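Local coordinates for N-acetylmuramoyl-L-alanine amidase AmiD (Escherichia coli, PDB 3D2Y), which is a zinc-dependent cell-wall amidase that hydrolyses the link between N-acetylmuramoyl residues and L-amino acid residues in certain cell-wall glycopeptides, at residues Asn147-Ala150 with His151-Ala155; Arg225-Met228 with Ala229-His233; Thr94-Asn97 with Asp98-Ile101; Asp160-Gly163 with Pro164-Trp168; Pro167-Gln170 with Leu171-Gly175. One frame throughout, in Å; residues are numbered along the deposited sequence. Where two conformers were deposited one is given.

Contact 1. Residues Asn147-Ala150 with His151-Ala155; sequences NVVA and HADIA
With CG anti to its own carbonyl carbon (chi1 -67°), D153 turns its carboxylate back along the chain to A150, whose backbone N donates to D153 OD2 at 2.8 Å. The bond is fairly straight, 161° at the hydrogen, yet the N-H meets the carboxylate from above its plane. A150 CB lies 3.3 Å from the same D153 OD2, so methyl and amide both bear on one oxygen. One residue further, I154 holds CG2 anti to its carbonyl carbon, and that branch meets V149 CG2 at 3.8 Å, the two side chains crossing at about a right angle. The example illustrates a strand passing directly into a helical turn. Residues 148-150 form an outermost strand of the mixed sheet, and the weakly bonded helical turn takes up A150 O, which accepts weakly from D153 N at 2.9 Å and from I154 N at 3.5 Å. H151, next in the chain, is a ligand of the catalytic zinc. I154 CG1 sits at the edge of the H151 imidazole, in its plane; H151 ND1 hydrogen-bonds OD2 of D161, itself a zinc ligand, and H151 NE2 hydrogen-bonds A85 O. The buried carboxylate of D153 has further partners, H233 ND1 at OD2 and Y212 OH at OD1, and this set of bonds would probably offset the cost of burying its charge.

Contact 2. Residues Arg225-Met228 with Ala229-His233; sequences RVIM and AFQMH
I227 and Q231, one turn apart on helix 220-234, lie side by side and point the same way, and here the contact is close-packed. Q231 sets CG anti to its carbonyl carbon (chi1 -67°) and continues extended, which carries Q231 CG past I227 O at 3.3 Å and brings Q231 NE2 to 3.7 Å from I227 CG2. The same I227 O accepts from Q231 N at 2.9 Å, so backbone and side chain of one residue converge on a single oxygen. Outside partners fix both ends of the amide: OE1 accepts from G241 N, while NE2 bonds E242 O and T247 OG1. A leucine here would probably leave G241 N, E242 O and T247 OG1 without their side-chain partner. The flank carrying M228, which is partly exposed, is looser. M228 leads away from the next turn, and M228 CG comes no nearer than 4.4 Å to M232 CE, a light apolar touch. Backbone bonding stays regular beneath it, as the i to i+4 pattern of an alpha helix requires: M232 N donates to M228 O at 2.8 Å and A229 N to R225 O at 2.9 Å. Among its neighbours, the helix presses I227 and F230 against helix 200-210, and F230 also against helix 245-258. A229 rests on P156, so the helix spans from the C-terminal helices to the loop that follows helix 151-154.

Contact 3. Residues Thr94-Asn97 with Asp98-Ile101; sequences TRLN and DTSI
R95 meets D98 through its aliphatic base, R95 CB 3.5 Å from D98 OD2; the guanidinium and carboxylate planes stand 86° apart and their charged ends do not touch, R95 NH1 and D98 OD2 staying 5.2 Å apart. A water joins them instead. It lies at the guanidinium edge, in plane, accepting from R95 NH1 at 3.0 Å and donating to D98 OD2 at 2.7 Å. L96 and T99 are also angled against each other, with L96 CD1 3.7 Å from T99 OG1. S100 keeps OG between its backbone N and carbonyl carbon (chi1 72°), from where it donates to L96 O at 2.8 Å. T99 N reaches the same L96 O from the opposite face of the carbonyl plane. With D98 N bonded to R95 O, these links make a tight turn that leads into strand 100-105. Were S100 an alanine, L96 O would probably lose one of its two donors and H84 NE2 a weak partner. The chemistry is thus divided: opposite charges paired through water on the exposed flank, direct bonds on the buried one, where N97 OD1 accepts from H84 N and A85 N while N97 ND2 hydrogen-bonds a modified side chain of the bound peptide.

Contact 4. Residues Asp160-Gly163 with Pro164-Trp168; sequences DDPG and PLFPW
P162 CG reaches F166 CG at 3.6 Å and W168 CZ2 at 4.0 Å, so a single ring carbon of the proline serves two aromatic residues. F166 comes within range because its CG stands anti to the backbone N (chi1 -170°), and its CB bond leads toward P162 across the turn. P167 CD lies over one face of the phenyl ring, offset toward its rim. The backbone beneath is a type I beta turn from G163 to F166, in which F166 N donates to G163 O at 3.2 Å from above the carbonyl plane. Two waters brace it. One links P162 O at 2.8 Å to L165 N at 3.0 Å; the other donates to G163 O and accepts from W168 NE1 at 2.6 Å, in the plane of the indole. Chain geometry sets up this first shell: the peptide before P162 is cis, and at G163 a side chain would collide with P164 CD and with the carbonyl oxygen behind it. D161, a ligand of the catalytic zinc, comes just before P162, one residue ahead of the turn. D160 forms salt bridges with K117 and with R225 of helix 220-234. Further out, P162 and F166 both touch I34 of strand 31-36, and F166 meets F122 edge-to-face. P164 and L165 lie on F119 of strand 116-119, while P162 packs on A150 of strand 148-150.

Contact 5. Residues Pro167-Gln170 with Leu171-Gly175; sequences PWQQ and LAQQG
Q169 and Q173 bring their amides together at an angle, the planes 68° apart, with Q169 NE2 and Q173 NE2 3.7 Å from each other and no hydrogen bond between them. Q173 gets there by holding CG anti to its carbonyl carbon (chi1 -68°), which passes Q173 CG over Q169 O at 3.4 Å. The indole of W168 is the larger flat group. F166 lies over one face, offset toward the rim, in an edge-to-face pair; on the opposite face H233 stacks. P167 occupies the N-cap position, and its carbonyl takes L171 N at 3.2 Å, in the carbonyl plane. W168 O then accepts from A172 N at 2.9 Å and Q169 O from Q173 N at 3.0 Å. The last link, Q174 N to Q170 O, is weak, and a water donates to Q170 O at 2.8 Å. The helix ends in a Schellman motif: G175, with positive phi, gives its N-H to A172 O, and I176 N returns to L171 O. Solvent reaches the glutamines, whereas W168 and L171 are buried. P167 and Q170 lie on I127 of helix 124-141 and L171 on I131 of the same helix. Across the short helix, W168 and A172 rest on W179, and W168 also touches V148 of strand 148-150.

How the contacts relate
Along the chain the order is contacts 3, 1, 4, 5, 2. Contacts 1 and 3 reach the same mixed sheet through strands 148-150 and 100-105, their centres about 11 Å apart, and touch where I154 meets L96. Contact 1, its centre about 4 Å from that of the chain, touches all the others. Contacts 4 and 5 share P167 and W168, joining the turn after D161 to helix 168-173. Contact 2 belongs to the C-terminal helices, its centre about 10 Å from those of contacts 1 and 4; those of contacts 3 and 5 are about 23 Å apart. Zinc ligands H151 and D161 thus follow an outer strand and helix 151-154, with the helix of contact 2 packed against both segments.

Contact 1. Residues Asn147-Ala150 with His151-Ala155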
loop_
_atom_site.group_PDB
_atom_site.type_symbol
_atom_site.label_atom_id
_atom_site.label_comp_id
_atom_site.label_asym_id
_atom_site.label_seq_id
_atom_site.Cartn_x
_atom_site.Cartn_y
_atom_site.Cartn_z
ATOM N N ASN A 147 -4.147 3.063 -5.474
ATOM C CA ASN A 147 -2.799 2.532 -5.625
ATOM C C ASN A 147 -1.843 2.981 -4.508
ATOM O O ASN A 147 -0.623 2.840 -4.608
ATOM C CB ASN A 147 -2.307 2.847 -7.050
ATOM C CG ASN A 147 -3.084 2.061 -8.095
ATOM O OD1 ASN A 147 -3.447 0.925 -7.865
ATOM N ND2 ASN A 147 -3.347 2.673 -9.239
ATOM N N VAL A 148 -2.410 3.494 -3.416
ATOM C CA VAL A 148 -1.651 3.625 -2.163
ATOM C C VAL A 148 -2.012 2.395 -1.295
ATOM O O VAL A 148 -3.142 2.261 -0.849
ATOM C CB VAL A 148 -2.020 4.953 -1.410
ATOM C CG1 VAL A 148 -1.094 5.123 -0.222
ATOM C CG2 VAL A 148 -1.944 6.145 -2.375
ATOM N N VAL A 149 -1.075 1.474 -1.106
ATOM C CA VAL A 149 -1.448 0.139 -0.622
ATOM C C VAL A 149 -0.534 -0.292 0.482
ATOM O O VAL A 149 0.581 0.267 0.678
ATOM C CB VAL A 149 -1.373 -0.947 -1.748
ATOM C CG1 VAL A 149 -2.459 -0.693 -2.844
ATOM C CG2 VAL A 149 0.090 -1.000 -2.373
ATOM N N ALA A 150 -1.034 -1.276 1.207
ATOM C CA ALA A 150 -0.255 -2.027 2.165
ATOM C C ALA A 150 0.545 -3.077 1.429
ATOM O O ALA A 150 0.119 -3.615 0.422
ATOM C CB ALA A 150 -1.212 -2.745 3.158
ATOM N N HIS A 151 1.704 -3.407 1.972
ATOM C CA HIS A 151 2.417 -4.582 1.466
ATOM C C HIS A 151 1.509 -5.837 1.528
ATOM O O HIS A 151 1.550 -6.725 0.649
ATOM C CB HIS A 151 3.591 -4.798 2.358
ATOM C CG HIS A 151 4.650 -5.708 1.792
ATOM N ND1 HIS A 151 5.708 -6.161 2.553
ATOM C CD2 HIS A 151 4.839 -6.213 0.553
ATOM C CE1 HIS A 151 6.512 -6.893 1.802
ATOM N NE2 HIS A 151 5.992 -6.957 0.592
ATOM N N ALA A 152 0.713 -5.938 2.602
ATOM C CA ALA A 152 -0.188 -7.118 2.751
ATOM C C ALA A 152 -1.162 -7.149 1.601
ATOM O O ALA A 152 -1.621 -8.229 1.194
ATOM C CB ALA A 152 -0.953 -7.062 4.107
ATOM N N ASP A 153 -1.513 -5.972 1.071
ATOM C CA ASP A 153 -2.470 -5.918 -0.034
ATOM C C ASP A 153 -1.877 -6.605 -1.268
ATOM O O ASP A 153 -2.622 -7.198 -2.072
ATOM C CB ASP A 153 -2.840 -4.479 -0.390
ATOM C CG ASP A 153 -3.633 -3.763 0.721
ATOM O OD1 ASP A 153 -4.337 -4.422 1.516
ATOM O OD2 ASP A 153 -3.554 -2.519 0.786
ATOM N N ILE A 154 -0.554 -6.493 -1.453
ATOM C CA ILE A 154 0.054 -6.923 -2.726
ATOM C C ILE A 154 0.705 -8.292 -2.597
ATOM O O ILE A 154 1.028 -8.924 -3.609
ATOM C CB ILE A 154 1.046 -5.895 -3.310
ATOM C CG1 ILE A 154 2.329 -5.798 -2.469
ATOM C CG2 ILE A 154 0.355 -4.576 -3.523
ATOM C CD1 ILE A 154 3.260 -4.665 -2.974
ATOM N N ALA A 155 0.896 -8.735 -1.353
ATOM C CA ALA A 155 1.380 -10.096 -1.041
ATOM C C ALA A 155 0.649 -10.704 0.173
ATOM O O ALA A 155 1.297 -10.945 1.228
ATOM C CB ALA A 155 2.889 -10.047 -0.706
#

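Contact 2. Residues Arg225-Met228 with Ala229-His233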
loop_
_atom_site.group_PDB
_atom_site.type_symbol
_atom_site.label_atom_id
_atom_site.label_comp_id
_atom_site.label_asym_id
_atom_site.label_seq_id
_atom_site.Cartn_x
_atom_site.Cartn_y
_atom_site.Cartn_z
ATOM N N ARG A 225 -6.394 -15.428 4.387
ATOM C CA ARG A 225 -5.339 -14.435 4.342
ATOM C C ARG A 225 -5.713 -13.284 3.401
ATOM O O ARG A 225 -5.448 -12.122 3.711
ATOM C CB ARG A 225 -3.990 -15.081 3.972
ATOM C CG ARG A 225 -3.358 -15.929 5.097
ATOM C CD ARG A 225 -2.098 -15.308 5.755
ATOM N NE ARG A 225 -1.953 -13.857 5.530
ATOM C CZ ARG A 225 -0.880 -13.105 5.802
ATOM N NH1 ARG A 225 0.230 -13.624 6.328
ATOM N NH2 ARG A 225 -0.926 -11.808 5.506
ATOM N N VAL A 226 -6.358 -13.586 2.275
ATOM C CA VAL A 226 -6.742 -12.497 1.349
ATOM C C VAL A 226 -7.764 -11.577 2.044
ATOM O O VAL A 226 -7.637 -10.356 2.014
ATOM C CB VAL A 226 -7.265 -13.028 0.018
ATOM C CG1 VAL A 226 -7.767 -11.887 -0.863
ATOM C CG2 VAL A 226 -6.162 -13.780 -0.713
ATOM N N ILE A 227 -8.753 -12.177 2.707
ATOM C CA ILE A 227 -9.868 -11.409 3.238
ATOM C C ILE A 227 -9.341 -10.626 4.430
ATOM O O ILE A 227 -9.663 -9.449 4.620
ATOM C CB ILE A 227 -11.052 -12.326 3.622
ATOM C CG1 ILE A 227 -11.771 -12.851 2.348
ATOM C CG2 ILE A 227 -12.055 -11.538 4.434
ATOM C CD1 ILE A 227 -12.681 -14.132 2.517
ATOM N N MET A 228 -8.480 -11.279 5.193
ATOM C CA MET A 228 -7.810 -10.661 6.329
ATOM C C MET A 228 -6.991 -9.419 5.909
ATOM O O MET A 228 -7.088 -8.358 6.547
ATOM C CB MET A 228 -6.930 -11.704 7.010
ATOM C CG MET A 228 -6.231 -11.261 8.275
ATOM S SD MET A 228 -5.112 -12.549 8.926
ATOM C CE MET A 228 -5.886 -14.101 8.439
ATOM N N ALA A 229 -6.179 -9.559 4.855
ATOM C CA ALA A 229 -5.406 -8.438 4.309
ATOM C C ALA A 229 -6.320 -7.211 3.989
ATOM O O ALA A 229 -5.995 -6.061 4.331
ATOM C CB ALA A 229 -4.627 -8.886 3.074
ATOM N N PHE A 230 -7.467 -7.485 3.395
ATOM C CA PHE A 230 -8.419 -6.453 2.995
ATOM C C PHE A 230 -9.004 -5.757 4.251
ATOM O O PHE A 230 -9.129 -4.501 4.318
ATOM C CB PHE A 230 -9.528 -7.086 2.141
ATOM C CG PHE A 230 -10.622 -6.139 1.768
ATOM C CD1 PHE A 230 -10.396 -5.123 0.844
ATOM C CD2 PHE A 230 -11.920 -6.285 2.322
ATOM C CE1 PHE A 230 -11.422 -4.233 0.492
ATOM C CE2 PHE A 230 -12.957 -5.396 1.989
ATOM C CZ PHE A 230 -12.694 -4.364 1.069
ATOM N N GLN A 231 -9.328 -6.587 5.246
ATOM C CA GLN A 231 -9.924 -6.098 6.497
ATOM C C GLN A 231 -8.923 -5.286 7.303
ATOM O O GLN A 231 -9.286 -4.250 7.894
ATOM C CB GLN A 231 -10.491 -7.247 7.336
ATOM C CG GLN A 231 -11.711 -7.932 6.668
ATOM C CD GLN A 231 -12.100 -9.253 7.319
ATOM O OE1 GLN A 231 -11.250 -9.983 7.818
ATOM N NE2 GLN A 231 -13.385 -9.593 7.256
ATOM N N MET A 232 -7.680 -5.754 7.373
ATOM C CA MET A 232 -6.614 -4.985 8.045
ATOM C C MET A 232 -6.494 -3.569 7.505
ATOM O O MET A 232 -6.232 -2.652 8.274
ATOM C CB MET A 232 -5.248 -5.684 7.999
ATOM C CG MET A 232 -5.148 -6.917 8.866
ATOM S SD MET A 232 -3.456 -7.507 8.986
ATOM C CE MET A 232 -3.175 -8.243 7.392
ATOM N N HIS A 233 -6.758 -3.390 6.205
ATOM C CA HIS A 233 -6.705 -2.078 5.554
ATOM C C HIS A 233 -8.052 -1.312 5.726
ATOM O O HIS A 233 -8.065 -0.123 6.091
ATOM C CB HIS A 233 -6.319 -2.295 4.072
ATOM C CG HIS A 233 -6.009 -1.042 3.298
ATOM N ND1 HIS A 233 -5.146 -1.032 2.216
ATOM C CD2 HIS A 233 -6.491 0.222 3.407
ATOM C CE1 HIS A 233 -5.103 0.189 1.705
ATOM N NE2 HIS A 233 -5.923 0.959 2.401
#

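Contact 3. Residues Thr94-Asn97 with Asp98-Ile101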
loop_
_atom_site.group_PDB
_atom_site.type_symbol
_atom_site.label_atom_id
_atom_site.label_comp_id
_atom_site.label_asym_id
_atom_site.label_seq_id
_atom_site.Cartn_x
_atom_site.Cartn_y
_atom_site.Cartn_z
ATOM N N THR A 94 2.186 -7.504 -11.732
ATOM C CA THR A 94 3.023 -8.277 -10.824
ATOM C C THR A 94 4.391 -7.566 -10.741
ATOM O O THR A 94 4.560 -6.524 -11.378
ATOM C CB THR A 94 3.173 -9.767 -11.290
ATOM O OG1 THR A 94 3.773 -9.828 -12.603
ATOM C CG2 THR A 94 1.834 -10.450 -11.336
ATOM N N ARG A 95 5.345 -8.109 -9.959
ATOM C CA ARG A 95 6.674 -7.532 -9.819
ATOM C C ARG A 95 6.532 -6.056 -9.437
ATOM O O ARG A 95 7.062 -5.154 -10.117
ATOM C CB ARG A 95 7.514 -7.635 -11.121
ATOM C CG ARG A 95 7.754 -9.049 -11.625
ATOM C CD ARG A 95 8.549 -9.053 -12.881
ATOM N NE ARG A 95 8.837 -10.434 -13.269
ATOM C CZ ARG A 95 9.759 -10.816 -14.145
ATOM N NH1 ARG A 95 10.507 -9.930 -14.787
ATOM N NH2 ARG A 95 9.926 -12.110 -14.391
ATOM N N LEU A 96 5.807 -5.824 -8.354
ATOM C CA LEU A 96 5.499 -4.452 -7.942
ATOM C C LEU A 96 6.681 -3.526 -7.664
ATOM O O LEU A 96 6.534 -2.291 -7.761
ATOM C CB LEU A 96 4.422 -4.433 -6.845
ATOM C CG LEU A 96 2.960 -4.394 -7.290
ATOM C CD1 LEU A 96 2.615 -2.986 -7.940
ATOM C CD2 LEU A 96 2.581 -5.550 -8.179
ATOM N N ASN A 97 7.858 -4.097 -7.440
ATOM C CA ASN A 97 9.104 -3.342 -7.306
ATOM C C ASN A 97 9.262 -2.440 -8.523
ATOM O O ASN A 97 9.694 -1.305 -8.384
ATOM C CB ASN A 97 10.299 -4.269 -7.272
ATOM C CG ASN A 97 10.566 -4.813 -5.893
ATOM O OD1 ASN A 97 9.953 -4.360 -4.920
ATOM N ND2 ASN A 97 11.478 -5.805 -5.795
ATOM N N ASP A 98 8.878 -2.964 -9.688
ATOM C CA ASP A 98 9.136 -2.301 -10.975
ATOM C C ASP A 98 8.415 -0.964 -11.051
ATOM O O ASP A 98 8.906 -0.048 -11.638
ATOM C CB ASP A 98 8.650 -3.156 -12.169
ATOM C CG ASP A 98 9.420 -4.438 -12.312
ATOM O OD1 ASP A 98 10.379 -4.640 -11.537
ATOM O OD2 ASP A 98 9.091 -5.234 -13.199
ATOM N N THR A 99 7.199 -0.910 -10.531
ATOM C CA THR A 99 6.331 0.241 -10.686
ATOM C C THR A 99 5.951 0.951 -9.383
ATOM O O THR A 99 5.023 1.753 -9.387
ATOM C CB THR A 99 5.025 -0.148 -11.479
ATOM O OG1 THR A 99 4.278 -1.142 -10.742
ATOM C CG2 THR A 99 5.394 -0.711 -12.901
ATOM N N SER A 100 6.646 0.677 -8.285
ATOM C CA SER A 100 6.235 1.286 -7.036
ATOM C C SER A 100 7.345 2.020 -6.357
ATOM O O SER A 100 8.537 1.816 -6.651
ATOM C CB SER A 100 5.665 0.235 -6.090
ATOM O OG SER A 100 6.698 -0.617 -5.562
ATOM N N ILE A 101 6.928 2.909 -5.469
ATOM C CA ILE A 101 7.814 3.478 -4.444
ATOM C C ILE A 101 7.479 2.818 -3.116
ATOM O O ILE A 101 6.332 2.571 -2.836
ATOM C CB ILE A 101 7.639 5.001 -4.411
ATOM C CG1 ILE A 101 8.366 5.569 -5.630
ATOM C CG2 ILE A 101 8.226 5.587 -3.133
ATOM C CD1 ILE A 101 8.202 7.001 -5.855
HETATM O O HOH W 1 5.016 -3.619 -11.719
HETATM O O HOH W 2 10.497 -6.966 -14.702
#

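Contact 4. Residues Asp160-Gly163 with Pro164-Trp168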
loop_
_atom_site.group_PDB
_atom_site.type_symbol
_atom_site.label_atom_id
_atom_site.label_comp_id
_atom_site.label_asym_id
_atom_site.label_seq_id
_atom_site.Cartn_x
_atom_site.Cartn_y
_atom_site.Cartn_z
ATOM N N ASP A 160 1.805 -9.039 6.500
ATOM C CA ASP A 160 0.728 -8.335 7.208
ATOM C C ASP A 160 0.889 -6.816 7.211
ATOM O O ASP A 160 -0.057 -6.081 7.556
ATOM C CB ASP A 160 0.723 -8.813 8.676
ATOM C CG ASP A 160 0.074 -10.174 8.844
ATOM O OD1 ASP A 160 -0.522 -10.660 7.879
ATOM O OD2 ASP A 160 0.177 -10.770 9.940
ATOM N N ASP A 161 2.106 -6.347 6.924
ATOM C CA ASP A 161 2.440 -4.938 7.103
ATOM C C ASP A 161 1.741 -3.980 6.148
ATOM O O ASP A 161 1.455 -4.365 4.993
ATOM C CB ASP A 161 3.972 -4.727 7.196
ATOM C CG ASP A 161 4.711 -5.052 5.905
ATOM O OD1 ASP A 161 5.363 -4.122 5.375
ATOM O OD2 ASP A 161 4.621 -6.208 5.415
ATOM N N PRO A 162 1.408 -2.745 6.628
ATOM C CA PRO A 162 1.669 -2.193 7.973
ATOM C C PRO A 162 0.639 -2.500 9.062
ATOM O O PRO A 162 0.730 -1.927 10.134
ATOM C CB PRO A 162 1.679 -0.683 7.726
ATOM C CG PRO A 162 0.638 -0.527 6.653
ATOM C CD PRO A 162 0.728 -1.757 5.781
ATOM N N GLY A 163 -0.337 -3.364 8.775
ATOM C CA GLY A 163 -1.174 -3.910 9.829
ATOM C C GLY A 163 -2.401 -3.103 10.200
ATOM O O GLY A 163 -2.614 -1.969 9.726
ATOM N N PRO A 164 -3.246 -3.687 11.067
ATOM C CA PRO A 164 -4.574 -3.145 11.365
ATOM C C PRO A 164 -4.556 -1.870 12.241
ATOM O O PRO A 164 -5.602 -1.218 12.393
ATOM C CB PRO A 164 -5.260 -4.321 12.049
ATOM C CG PRO A 164 -4.097 -4.974 12.823
ATOM C CD PRO A 164 -2.972 -4.933 11.793
ATOM N N LEU A 165 -3.394 -1.502 12.804
ATOM C CA LEU A 165 -3.279 -0.262 13.604
ATOM C C LEU A 165 -2.811 0.925 12.738
ATOM O O LEU A 165 -2.803 2.083 13.186
ATOM C CB LEU A 165 -2.390 -0.473 14.835
ATOM C CG LEU A 165 -2.994 -1.396 15.929
ATOM C CD1 LEU A 165 -2.138 -1.389 17.132
ATOM C CD2 LEU A 165 -4.400 -0.967 16.343
ATOM N N PHE A 166 -2.462 0.635 11.495
ATOM C CA PHE A 166 -2.103 1.690 10.541
ATOM C C PHE A 166 -3.314 2.568 10.188
ATOM O O PHE A 166 -4.339 2.032 9.766
ATOM C CB PHE A 166 -1.430 1.157 9.252
ATOM C CG PHE A 166 -0.863 2.258 8.416
ATOM C CD1 PHE A 166 -1.539 2.718 7.288
ATOM C CD2 PHE A 166 0.307 2.909 8.823
ATOM C CE1 PHE A 166 -1.006 3.825 6.545
ATOM C CE2 PHE A 166 0.826 3.972 8.118
ATOM C CZ PHE A 166 0.168 4.424 6.954
ATOM N N PRO A 167 -3.196 3.915 10.368
ATOM C CA PRO A 167 -4.372 4.796 10.240
ATOM C C PRO A 167 -4.769 5.208 8.801
ATOM O O PRO A 167 -4.621 6.370 8.426
ATOM C CB PRO A 167 -3.981 6.004 11.123
ATOM C CG PRO A 167 -2.467 6.086 10.989
ATOM C CD PRO A 167 -1.975 4.663 10.757
ATOM N N TRP A 168 -5.258 4.238 8.009
ATOM C CA TRP A 168 -5.643 4.469 6.599
ATOM C C TRP A 168 -6.715 5.551 6.421
ATOM O O TRP A 168 -6.596 6.406 5.523
ATOM C CB TRP A 168 -6.105 3.173 5.944
ATOM C CG TRP A 168 -4.991 2.197 5.676
ATOM C CD1 TRP A 168 -4.719 1.062 6.370
ATOM C CD2 TRP A 168 -3.949 2.323 4.682
ATOM N NE1 TRP A 168 -3.597 0.421 5.845
ATOM C CE2 TRP A 168 -3.117 1.161 4.794
ATOM C CE3 TRP A 168 -3.657 3.274 3.691
ATOM C CZ2 TRP A 168 -2.004 0.937 3.967
ATOM C CZ3 TRP A 168 -2.551 3.049 2.842
ATOM C CH2 TRP A 168 -1.730 1.877 3.001
HETATM O O HOH W 3 -0.560 -2.314 12.547
HETATM O O HOH W 4 -2.711 -1.830 6.686
#

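Contact 5. Residues Pro167-Gln170 with Leu171-Gly175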
loop_
_atom_site.group_PDB
_atom_site.type_symbol
_atom_site.label_atom_id
_atom_site.label_comp_id
_atom_site.label_asym_id
_atom_site.label_seq_id
_atom_site.Cartn_x
_atom_site.Cartn_y
_atom_site.Cartn_z
ATOM N N PRO A 167 -3.196 3.915 10.368
ATOM C CA PRO A 167 -4.372 4.796 10.240
ATOM C C PRO A 167 -4.769 5.208 8.801
ATOM O O PRO A 167 -4.621 6.370 8.426
ATOM C CB PRO A 167 -3.981 6.004 11.123
ATOM C CG PRO A 167 -2.467 6.086 10.989
ATOM C CD PRO A 167 -1.975 4.663 10.757
ATOM N N TRP A 168 -5.258 4.238 8.009
ATOM C CA TRP A 168 -5.643 4.469 6.599
ATOM C C TRP A 168 -6.715 5.551 6.421
ATOM O O TRP A 168 -6.596 6.406 5.523
ATOM C CB TRP A 168 -6.105 3.173 5.944
ATOM C CG TRP A 168 -4.991 2.197 5.676
ATOM C CD1 TRP A 168 -4.719 1.062 6.370
ATOM C CD2 TRP A 168 -3.949 2.323 4.682
ATOM N NE1 TRP A 168 -3.597 0.421 5.845
ATOM C CE2 TRP A 168 -3.117 1.161 4.794
ATOM C CE3 TRP A 168 -3.657 3.274 3.691
ATOM C CZ2 TRP A 168 -2.004 0.937 3.967
ATOM C CZ3 TRP A 168 -2.551 3.049 2.842
ATOM C CH2 TRP A 168 -1.730 1.877 3.001
ATOM N N GLN A 169 -7.756 5.503 7.265
ATOM C CA GLN A 169 -8.842 6.497 7.208
ATOM C C GLN A 169 -8.337 7.929 7.480
ATOM O O GLN A 169 -8.700 8.858 6.763
ATOM C CB GLN A 169 -9.999 6.152 8.158
ATOM C CG GLN A 169 -11.322 6.729 7.652
ATOM C CD GLN A 169 -12.477 6.573 8.616
ATOM O OE1 GLN A 169 -12.475 5.710 9.500
ATOM N NE2 GLN A 169 -13.494 7.400 8.426
ATOM N N GLN A 170 -7.499 8.098 8.500
ATOM C CA GLN A 170 -6.844 9.378 8.750
ATOM C C GLN A 170 -6.086 9.903 7.521
ATOM O O GLN A 170 -6.114 11.104 7.218
ATOM C CB GLN A 170 -5.860 9.257 9.907
ATOM C CG GLN A 170 -5.335 10.581 10.315
ATOM C CD GLN A 170 -4.193 10.524 11.278
ATOM O OE1 GLN A 170 -3.408 11.466 11.343
ATOM N NE2 GLN A 170 -4.065 9.426 12.015
ATOM N N LEU A 171 -5.382 9.011 6.831
ATOM C CA LEU A 171 -4.604 9.413 5.667
ATOM C C LEU A 171 -5.546 9.774 4.541
ATOM O O LEU A 171 -5.250 10.699 3.780
ATOM C CB LEU A 171 -3.683 8.292 5.176
ATOM C CG LEU A 171 -2.381 8.030 5.920
ATOM C CD1 LEU A 171 -1.369 7.427 4.956
ATOM C CD2 LEU A 171 -1.896 9.323 6.448
ATOM N N ALA A 172 -6.665 9.043 4.423
ATOM C CA ALA A 172 -7.607 9.252 3.345
ATOM C C ALA A 172 -8.248 10.621 3.459
ATOM O O ALA A 172 -8.534 11.268 2.452
ATOM C CB ALA A 172 -8.673 8.145 3.321
ATOM N N GLN A 173 -8.460 11.061 4.696
ATOM C CA GLN A 173 -8.997 12.400 4.968
ATOM C C GLN A 173 -8.026 13.525 4.595
ATOM O O GLN A 173 -8.453 14.670 4.392
ATOM C CB GLN A 173 -9.451 12.497 6.417
ATOM C CG GLN A 173 -10.676 11.616 6.684
ATOM C CD GLN A 173 -10.958 11.410 8.156
ATOM O OE1 GLN A 173 -10.179 11.822 9.017
ATOM N NE2 GLN A 173 -12.088 10.773 8.456
ATOM N N GLN A 174 -6.740 13.187 4.507
ATOM C CA GLN A 174 -5.682 14.078 4.003
ATOM C C GLN A 174 -5.413 13.939 2.474
ATOM O O GLN A 174 -4.449 14.520 1.926
ATOM C CB GLN A 174 -4.393 13.858 4.812
ATOM C CG GLN A 174 -4.518 14.168 6.289
ATOM C CD GLN A 174 -4.635 15.641 6.555
ATOM O OE1 GLN A 174 -5.539 16.083 7.260
ATOM N NE2 GLN A 174 -3.720 16.423 5.983
ATOM N N GLY A 175 -6.264 13.170 1.798
ATOM C CA GLY A 175 -6.172 12.947 0.348
ATOM C C GLY A 175 -5.177 11.872 -0.039
ATOM O O GLY A 175 -4.755 11.792 -1.201
HETATM O O HOH W 5 -6.754 13.255 8.888
#